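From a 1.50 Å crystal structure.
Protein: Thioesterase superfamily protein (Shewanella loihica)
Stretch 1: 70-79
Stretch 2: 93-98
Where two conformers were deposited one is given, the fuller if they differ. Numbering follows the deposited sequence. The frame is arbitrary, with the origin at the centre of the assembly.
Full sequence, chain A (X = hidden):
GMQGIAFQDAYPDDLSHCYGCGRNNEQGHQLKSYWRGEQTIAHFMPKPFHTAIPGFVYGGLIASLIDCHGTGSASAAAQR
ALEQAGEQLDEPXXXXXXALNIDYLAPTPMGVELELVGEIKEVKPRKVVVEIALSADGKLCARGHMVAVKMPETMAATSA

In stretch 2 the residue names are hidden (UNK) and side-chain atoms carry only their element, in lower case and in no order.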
# COMPACT_ATOMS: atom_id res chain seq x y z
N GLY A 70 -9.85 -1.65 5.93
CA GLY A 70 -10.85 -1.79 4.89
C GLY A 70 -11.39 -3.21 4.80
O GLY A 70 -12.56 -3.48 4.53
N THR A 71 -10.48 -4.15 5.04
CA THR A 71 -10.82 -5.56 5.06
C THR A 71 -11.54 -5.84 6.38
O THR A 71 -12.55 -6.54 6.37
CB THR A 71 -9.59 -6.47 4.92
OG1 THR A 71 -9.09 -6.39 3.58
CG2 THR A 71 -9.98 -7.92 5.16
N GLY A 72 -10.99 -5.27 7.45
CA GLY A 72 -11.65 -5.41 8.75
C GLY A 72 -13.09 -4.91 8.60
O GLY A 72 -14.06 -5.61 8.90
N SER A 73 -13.21 -3.69 8.10
CA SER A 73 -14.51 -3.09 7.83
C SER A 73 -15.39 -4.01 6.98
O SER A 73 -16.58 -4.13 7.25
CB SER A 73 -14.38 -1.76 7.09
OG SER A 73 -13.56 -0.85 7.78
N ALA A 74 -14.79 -4.63 5.95
CA ALA A 74 -15.54 -5.51 5.07
C ALA A 74 -16.14 -6.69 5.82
O ALA A 74 -17.35 -6.95 5.74
CB ALA A 74 -14.60 -5.99 3.95
N SER A 75 -15.33 -7.41 6.57
CA SER A 75 -15.80 -8.61 7.26
C SER A 75 -16.92 -8.26 8.24
O SER A 75 -17.91 -8.97 8.32
CB SER A 75 -14.66 -9.30 8.01
OG SER A 75 -13.99 -10.22 7.17
N ALA A 76 -16.73 -7.16 8.97
CA ALA A 76 -17.83 -6.81 9.90
C ALA A 76 -19.12 -6.55 9.15
O ALA A 76 -20.17 -7.11 9.47
CB ALA A 76 -17.42 -5.62 10.76
N ALA A 77 -19.07 -5.71 8.11
CA ALA A 77 -20.22 -5.36 7.30
C ALA A 77 -20.94 -6.56 6.69
O ALA A 77 -22.18 -6.60 6.74
CB ALA A 77 -19.80 -4.42 6.18
N ALA A 78 -20.19 -7.50 6.12
CA ALA A 78 -20.83 -8.69 5.59
C ALA A 78 -21.55 -9.44 6.71
O ALA A 78 -22.67 -9.88 6.51
CB ALA A 78 -19.86 -9.60 4.86
N GLN A 79 -20.90 -9.56 7.87
CA GLN A 79 -21.58 -10.28 8.95
C GLN A 79 -22.94 -9.66 9.28
O GLN A 79 -23.75 -10.35 9.94
CB GLN A 79 -20.75 -10.34 10.25
CG GLN A 79 -21.18 -11.53 11.10
CD GLN A 79 -20.80 -11.47 12.56
OE1 GLN A 79 -19.83 -10.83 12.96
NE2 GLN A 79 -21.60 -12.16 13.37
N UNK A 93 -16.39 -14.05 8.89
CA UNK A 93 -16.00 -14.29 7.50
C UNK A 93 -14.70 -13.57 7.17
O UNK A 93 -14.62 -12.40 7.54
c UNK A 93 -17.13 -13.66 6.69
c UNK A 93 -17.92 -12.82 7.63
c UNK A 93 -17.22 -12.83 8.96
N UNK A 94 -13.79 -14.26 6.50
CA UNK A 94 -12.53 -13.75 6.00
C UNK A 94 -12.74 -13.08 4.64
O UNK A 94 -13.38 -13.62 3.75
n UNK A 94 -9.26 -19.55 5.66
c UNK A 94 -10.94 -17.27 6.26
c UNK A 94 -11.49 -15.98 6.84
n UNK A 94 -9.78 -17.75 7.02
c UNK A 94 -9.02 -18.80 6.73
c UNK A 94 -11.48 -14.85 5.85
n UNK A 94 -8.00 -19.11 7.52
N UNK A 95 -12.23 -11.87 4.53
CA UNK A 95 -12.25 -11.08 3.30
C UNK A 95 -10.81 -10.77 2.88
O UNK A 95 -9.94 -10.68 3.74
c UNK A 95 -14.51 -9.89 3.08
c UNK A 95 -13.05 -9.81 3.52
c UNK A 95 -16.72 -10.80 3.29
c UNK A 95 -14.95 -9.13 2.01
c UNK A 95 -15.41 -10.72 3.72
c UNK A 95 -16.26 -9.21 1.56
c UNK A 95 -17.15 -10.05 2.21
N UNK A 96 -10.61 -10.59 1.59
CA UNK A 96 -9.37 -10.16 0.96
C UNK A 96 -9.55 -8.96 0.04
O UNK A 96 -10.61 -8.71 -0.53
c UNK A 96 -9.86 -11.78 -0.87
c UNK A 96 -8.78 -11.29 0.09
c UNK A 96 -8.25 -12.41 0.96
N UNK A 97 -8.45 -8.21 -0.14
CA UNK A 97 -8.53 -7.04 -1.00
C UNK A 97 -8.46 -7.49 -2.46
O UNK A 97 -7.57 -8.28 -2.78
c UNK A 97 -7.40 -6.04 -0.73
c UNK A 97 -7.48 -4.88 -1.71
o UNK A 97 -7.52 -5.48 0.59
N UNK A 98 -9.34 -7.03 -3.33
CA UNK A 98 -9.25 -7.37 -4.75
C UNK A 98 -8.68 -6.19 -5.52
O UNK A 98 -7.90 -6.27 -6.47
c UNK A 98 -10.62 -7.80 -5.27

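Position 93 carries three side-chain carbons, and the last of them lies within bonding distance of the backbone N, so the side chain closes a five-membered ring. Its carbonyl O lies 2.3 Å from Ser-75 OG, too short for a normal hydrogen bond, and a ring carbon lies 4.4 Å from Gln-79 N. Only proline has this form. Pro-93 directs its CA-to-CB bond toward the helix, and Pro-93 CA is 5.7 Å from Ser-75 CA, the nearest such approach between the stretches. Its ring lies near Ser-75 and Gln-79, the contact to Gln-79 N being made by CG, with CD 4.5 Å from Ser-75 CB. Ser-75 was deposited in two conformers, and the distances to its side chain belong to the one given.

At position 94 a chain of three carbons leads to a nitrogen and then to a carbon bearing two more nitrogens. The nearest contact is made by the backbone, with CA 4.0 Å from Ser-75 OG. The guanidinium group identifies Arg-94. Its CA-to-CB bond points away from the helix and the residue is exposed.

Position 95 has one carbon followed by a ring of six carbons, with no oxygen attached. One ring carbon lies 3.7 Å from Ala-74 CB, and another lies 3.7 Å from Ala-78 CB. A plain six-membered carbon ring without a hydroxyl means phenylalanine rather than tyrosine. Phe-95 is buried, its CA-to-CB bond points toward the helix, and it has more of its surface covered across the contact than any other residue of the two stretches. The ring atom near Ala-74 is CD2 and that near Ala-78 is CE1, while Ser-75 OG is 3.8 Å from Phe-95 CD1. Its backbone is also approached, with Thr-71 CG2 3.1 Å from Phe-95 O.

The side chain at position 96 is one carbon carrying two others, three carbons in all and no heteroatom. It touches the helix only through the backbone, its C being 4.4 Å from Thr-71 OG1. The branched pattern is that of valine. The CA-to-CB bond of Val-96 points away from the helix, as expected for the neighbour of an inward-facing residue on a strand.

Position 97 again branches at the first carbon, but here the branches are one oxygen and one carbon. The oxygen lies 3.5 Å from Thr-71 OG1. This is threonine. The CA-to-CB bond of Thr-97 points sideways, and both hydroxyls are hydrogen-bonded elsewhere in the structure.

Position 98 has a single side-chain carbon and makes no contact with the helix, which marks no more than alanine. Ala-98 sits where the chain turns a corner.

The contact is thus a strand packed against a helix, their directions 143° apart. Thr-71, Ala-74, Ser-75 and Ala-78 recur at helical spacing and form one face. Ala-74, Ser-75 and Ala-78 lie round the Phe-95 ring, where the two alanines contribute apolar packing, while Thr-71 meets the strand backbone at Phe-95 O. No clear hydrogen bond joins the stretches, which together bury 374 Å².

Stretch 2, residues 93-98: PRFVTA
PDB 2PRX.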